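Prolyl oligopeptidase (Novosphingobium capsulatum, PDB 1YR2) probably hydrolyses oligopeptides after proline, and less readily after alanine, as a serine endopeptidase of the S9A family. Local coordinates at residues 223-228 against 243-248; 186-191 against 208-213. All coordinates share one frame; numbering follows the deposited sequence.

Contact 1 of 2, residues 223-228 against 243-248; sequences LYSRFA and QTVWLH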
# COMPACT_ATOMS: atom_id res chain seq x y z
N LEU A 223 6.95 21.83 21.22
CA LEU A 223 6.77 22.60 19.99
C LEU A 223 5.62 22.05 19.15
O LEU A 223 5.48 20.83 18.99
CB LEU A 223 8.03 22.52 19.12
CG LEU A 223 9.27 23.21 19.64
CD1 LEU A 223 10.51 22.68 18.95
CD2 LEU A 223 9.18 24.70 19.44
N TYR A 224 4.84 22.96 18.59
CA TYR A 224 3.67 22.60 17.82
C TYR A 224 3.38 23.72 16.81
O TYR A 224 3.93 24.82 16.89
CB TYR A 224 2.46 22.38 18.74
CG TYR A 224 1.93 23.63 19.44
CD1 TYR A 224 2.54 24.13 20.61
CD2 TYR A 224 0.84 24.32 18.94
CE1 TYR A 224 2.07 25.27 21.21
CE2 TYR A 224 0.39 25.49 19.53
CZ TYR A 224 0.98 25.93 20.71
OH TYR A 224 0.47 27.05 21.32
N SER A 225 2.54 23.42 15.84
CA SER A 225 2.13 24.41 14.87
C SER A 225 0.64 24.68 15.00
O SER A 225 -0.14 23.79 15.33
CB SER A 225 2.44 23.91 13.46
OG SER A 225 3.84 23.64 13.33
N ARG A 226 0.27 25.94 14.78
CA ARG A 226 -1.09 26.40 14.93
C ARG A 226 -1.39 27.54 13.94
O ARG A 226 -0.50 28.07 13.30
CB ARG A 226 -1.35 26.88 16.34
CG ARG A 226 -0.52 28.09 16.80
CD ARG A 226 -1.09 28.76 18.07
NE ARG A 226 -2.31 29.46 17.70
CZ ARG A 226 -3.17 30.03 18.54
NH1 ARG A 226 -2.91 30.05 19.84
NH2 ARG A 226 -4.28 30.61 18.05
N PHE A 227 -2.67 27.90 13.89
CA PHE A 227 -3.18 29.00 13.09
C PHE A 227 -3.92 29.98 14.00
O PHE A 227 -4.24 29.66 15.12
CB PHE A 227 -4.16 28.52 12.03
CG PHE A 227 -3.52 27.66 10.97
CD1 PHE A 227 -3.23 26.32 11.21
CD2 PHE A 227 -3.21 28.20 9.74
CE1 PHE A 227 -2.62 25.50 10.22
CE2 PHE A 227 -2.60 27.42 8.78
CZ PHE A 227 -2.30 26.04 9.04
N ALA A 228 -4.19 31.18 13.49
CA ALA A 228 -4.94 32.18 14.26
C ALA A 228 -6.31 31.64 14.64
O ALA A 228 -6.92 30.90 13.88
CB ALA A 228 -5.10 33.47 13.47
N GLN A 243 0.39 29.70 9.11
CA GLN A 243 0.73 28.73 10.11
C GLN A 243 2.02 29.16 10.87
O GLN A 243 2.99 29.65 10.27
CB GLN A 243 0.92 27.36 9.48
CG GLN A 243 1.15 26.27 10.54
CD GLN A 243 1.25 24.85 9.95
OE1 GLN A 243 1.94 24.64 8.94
NE2 GLN A 243 0.51 23.89 10.56
N THR A 244 2.01 29.01 12.17
CA THR A 244 3.16 29.43 13.01
C THR A 244 3.56 28.35 14.02
O THR A 244 2.73 27.60 14.47
CB THR A 244 2.91 30.78 13.70
OG1 THR A 244 1.70 30.72 14.46
CG2 THR A 244 2.62 31.85 12.70
N VAL A 245 4.85 28.26 14.30
CA VAL A 245 5.42 27.32 15.26
C VAL A 245 5.55 28.06 16.60
O VAL A 245 6.06 29.17 16.61
CB VAL A 245 6.77 26.79 14.80
CG1 VAL A 245 7.34 25.78 15.83
CG2 VAL A 245 6.65 26.15 13.48
N TRP A 246 5.01 27.46 17.66
CA TRP A 246 5.05 27.95 19.04
C TRP A 246 5.60 26.91 20.01
O TRP A 246 5.62 25.70 19.69
CB TRP A 246 3.65 28.31 19.51
CG TRP A 246 3.00 29.40 18.77
CD1 TRP A 246 2.51 29.37 17.46
CD2 TRP A 246 2.72 30.72 19.26
NE1 TRP A 246 1.97 30.59 17.14
CE2 TRP A 246 2.06 31.43 18.22
CE3 TRP A 246 2.97 31.38 20.49
CZ2 TRP A 246 1.64 32.76 18.37
CZ3 TRP A 246 2.56 32.68 20.63
CH2 TRP A 246 1.91 33.37 19.58
N LEU A 247 5.98 27.38 21.20
CA LEU A 247 6.51 26.56 22.28
C LEU A 247 5.55 26.70 23.44
O LEU A 247 5.28 27.80 23.92
CB LEU A 247 7.92 26.98 22.70
CG LEU A 247 8.59 26.20 23.82
CD1 LEU A 247 8.90 24.78 23.30
CD2 LEU A 247 9.85 26.89 24.29
N HIS A 248 5.04 25.57 23.90
CA HIS A 248 4.24 25.55 25.10
C HIS A 248 5.05 25.03 26.29
O HIS A 248 5.60 23.92 26.24
CB HIS A 248 3.01 24.65 24.94
CG HIS A 248 2.19 24.55 26.18
ND1 HIS A 248 1.56 25.64 26.74
CD2 HIS A 248 1.93 23.50 27.01
CE1 HIS A 248 0.92 25.26 27.84
NE2 HIS A 248 1.15 23.98 28.04

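Contact 2 of 2, residues 186-191 against 208-213; sequences SDWRTV and WVKFSG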
# COMPACT_ATOMS: atom_id res chain seq x y z
N SER A 186 -12.99 17.15 11.71
CA SER A 186 -12.27 18.42 11.65
C SER A 186 -10.76 18.26 11.41
O SER A 186 -10.15 17.29 11.84
CB SER A 186 -12.49 19.18 12.95
OG SER A 186 -11.87 20.43 12.87
N ASP A 187 -10.16 19.22 10.72
CA ASP A 187 -8.68 19.29 10.62
C ASP A 187 -8.04 19.93 11.85
O ASP A 187 -6.83 19.84 12.02
CB ASP A 187 -8.28 20.11 9.40
CG ASP A 187 -8.56 19.41 8.09
OD1 ASP A 187 -8.40 18.16 8.01
OD2 ASP A 187 -8.90 20.06 7.09
N TRP A 188 -8.83 20.63 12.66
CA TRP A 188 -8.34 21.21 13.91
C TRP A 188 -8.00 20.06 14.88
O TRP A 188 -8.61 18.99 14.81
CB TRP A 188 -9.40 22.10 14.55
CG TRP A 188 -9.70 23.43 13.82
CD1 TRP A 188 -10.92 23.82 13.28
CD2 TRP A 188 -8.79 24.51 13.59
NE1 TRP A 188 -10.79 25.08 12.71
CE2 TRP A 188 -9.51 25.53 12.90
CE3 TRP A 188 -7.43 24.73 13.91
CZ2 TRP A 188 -8.90 26.73 12.50
CZ3 TRP A 188 -6.84 25.92 13.55
CH2 TRP A 188 -7.58 26.92 12.85
N ARG A 189 -7.08 20.31 15.81
CA ARG A 189 -6.74 19.36 16.84
C ARG A 189 -6.69 20.07 18.17
O ARG A 189 -6.49 21.31 18.25
CB ARG A 189 -5.38 18.77 16.55
CG ARG A 189 -5.33 17.91 15.32
CD ARG A 189 -6.13 16.60 15.40
NE ARG A 189 -5.97 15.83 14.18
CZ ARG A 189 -6.74 15.95 13.11
NH1 ARG A 189 -7.73 16.81 13.08
NH2 ARG A 189 -6.51 15.21 12.05
N THR A 190 -6.88 19.31 19.23
CA THR A 190 -6.65 19.79 20.57
C THR A 190 -5.50 18.95 21.07
O THR A 190 -5.58 17.72 20.97
CB THR A 190 -7.82 19.57 21.48
OG1 THR A 190 -8.98 20.28 20.98
CG2 THR A 190 -7.51 20.12 22.95
N VAL A 191 -4.43 19.56 21.58
CA VAL A 191 -3.35 18.78 22.17
C VAL A 191 -3.53 18.71 23.67
O VAL A 191 -3.75 19.69 24.29
CB VAL A 191 -2.00 19.36 21.83
CG1 VAL A 191 -0.90 18.57 22.51
CG2 VAL A 191 -1.79 19.33 20.29
N TRP A 208 -6.41 25.27 18.52
CA TRP A 208 -6.11 25.81 17.18
C TRP A 208 -4.89 25.20 16.55
O TRP A 208 -4.22 25.80 15.71
CB TRP A 208 -6.06 27.33 17.18
CG TRP A 208 -7.20 27.89 17.92
CD1 TRP A 208 -7.16 28.53 19.12
CD2 TRP A 208 -8.58 27.77 17.56
NE1 TRP A 208 -8.44 28.87 19.52
CE2 TRP A 208 -9.33 28.42 18.58
CE3 TRP A 208 -9.26 27.22 16.46
CZ2 TRP A 208 -10.73 28.50 18.55
CZ3 TRP A 208 -10.66 27.31 16.42
CH2 TRP A 208 -11.38 27.95 17.46
N VAL A 209 -4.61 23.97 16.96
CA VAL A 209 -3.49 23.23 16.41
C VAL A 209 -4.03 22.62 15.13
O VAL A 209 -5.18 22.16 15.08
CB VAL A 209 -3.10 22.14 17.39
CG1 VAL A 209 -2.08 21.22 16.80
CG2 VAL A 209 -2.61 22.76 18.70
N LYS A 210 -3.24 22.63 14.08
CA LYS A 210 -3.67 22.06 12.83
C LYS A 210 -2.50 21.76 11.96
O LYS A 210 -1.56 22.56 11.87
CB LYS A 210 -4.67 22.98 12.11
CG LYS A 210 -5.08 22.47 10.71
CD LYS A 210 -6.25 23.22 10.05
CE LYS A 210 -6.13 24.69 10.00
NZ LYS A 210 -7.35 25.28 9.33
N PHE A 211 -2.53 20.60 11.30
CA PHE A 211 -1.41 20.21 10.43
C PHE A 211 -0.05 20.35 11.13
O PHE A 211 0.89 20.93 10.57
CB PHE A 211 -1.41 21.02 9.11
CG PHE A 211 -2.68 20.90 8.32
CD1 PHE A 211 -3.33 19.68 8.23
CD2 PHE A 211 -3.20 22.00 7.64
CE1 PHE A 211 -4.54 19.58 7.53
CE2 PHE A 211 -4.37 21.92 6.93
CZ PHE A 211 -5.06 20.69 6.89
N SER A 212 0.04 19.76 12.32
CA SER A 212 1.18 19.92 13.22
C SER A 212 1.88 18.61 13.57
O SER A 212 1.25 17.55 13.58
CB SER A 212 0.60 20.47 14.50
OG SER A 212 1.58 20.82 15.44
N GLY A 213 3.14 18.70 13.90
CA GLY A 213 3.83 17.71 14.69
C GLY A 213 3.60 17.87 16.17
O GLY A 213 2.85 18.74 16.63
O HOH W 1 -4.48 18.52 11.71
O HOH W 2 -8.74 23.23 18.46

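Contact 1 of 2, residues 223-228 against 243-248
Tyr-224 and Arg-226 both hold CG in the crowded position between the backbone N and the carbonyl carbon, with chi1 at 68° and 62°. Trp-246 instead has its CG anti to the carbonyl carbon, and the three side chains meet on one face of the sheet. The two strands are the middle pair of a four-stranded antiparallel blade in the beta-propeller domain. Tyr-224 with Trp-246 and Arg-226 with Thr-244 are hydrogen-bonded pairs, each joined by two backbone bonds. The shortest, Thr-244 N to Arg-226 O, is 2.9 Å and runs nearly along the C=O axis. Arg-226 CD lies over the indole face, 3.9 Å from the centroid of the five-membered ring of Trp-246, a CH-pi contact. The chain then bends at chi3 (-72°), and NE and NH2 both donate to Phe-227 O. An alanine in place of Arg-226 would remove the CH-pi cover on the indole and both donors to Phe-227 O, and would probably leave the chain just after the strand less firmly held. Tyr-224 CZ packs on Trp-246 CB at 3.8 Å, while the rings barely overlap. The Tyr-224 hydroxyl is held by Asp-257. On the other face, Leu-223 CD2 meets Leu-247 CD1 at 3.9 Å. The indole rotation is fixed by Trp-246 NE1, which donates near its ring plane to Thr-244 OG1 at 2.7 Å.

Contact 2 of 2, residues 186-191 against 208-213
Arg-189 NH1 is gripped by two backbone carbonyls of its own segment, Ser-186 O at 2.8 Å and Trp-188 O at 2.9 Å. Its NE makes a salt bridge to Asp-166, so the guanidinium is tied down away from 208-213. Across the pair, Arg-189 N donates to Val-209 O at 2.8 Å, a somewhat bent bond. Two waters extend this link. One joins Asp-187 O to Phe-211 N, the other Arg-189 O to Trp-208 N. The main side-chain feature is the indole of Trp-188, sandwiched between two partners. Trp-208 brings its edge to one face, T-shaped, with the six-membered rings at 85°. Lys-210 covers the opposite face, its NZ 4.0 Å from the centroid of the Trp-188 six-membered ring, a cation-pi contact. The same NZ is hydrogen-bonded to Asn-240. This placing of a charge over the indole would be expected to favour the protonated amine. On the face opposite Trp-188 and Lys-210, Val-209 CG2 touches Val-191 CG2 at 3.9 Å. The pair joins the last two strands of a propeller blade, 188-195 and the outermost 204-210. Strand 176-183 flanks it on one side, and strand 221-226 of the next blade packs on Val-209 and Trp-208.

In the fold
Contact 2 comes first along the chain and closes before contact 1 opens. Each lies in its own four-stranded antiparallel sheet, and the two sheets are successive blades of the seven-bladed propeller. The centres of contacts 1 and 2 are about 10 Å apart. Contact 2 uses the last two strands of its blade, contact 1 the two middle strands of the following one. Residues 208-213 lead out of the first blade towards strand 215-216 of the second. Here the blades touch: Ser-225 N probably bonds to Ser-212 OG, and Gln-243 NE2 to Phe-211 O. The two contacts therefore meet at one blade-to-blade seam of the beta-propeller domain.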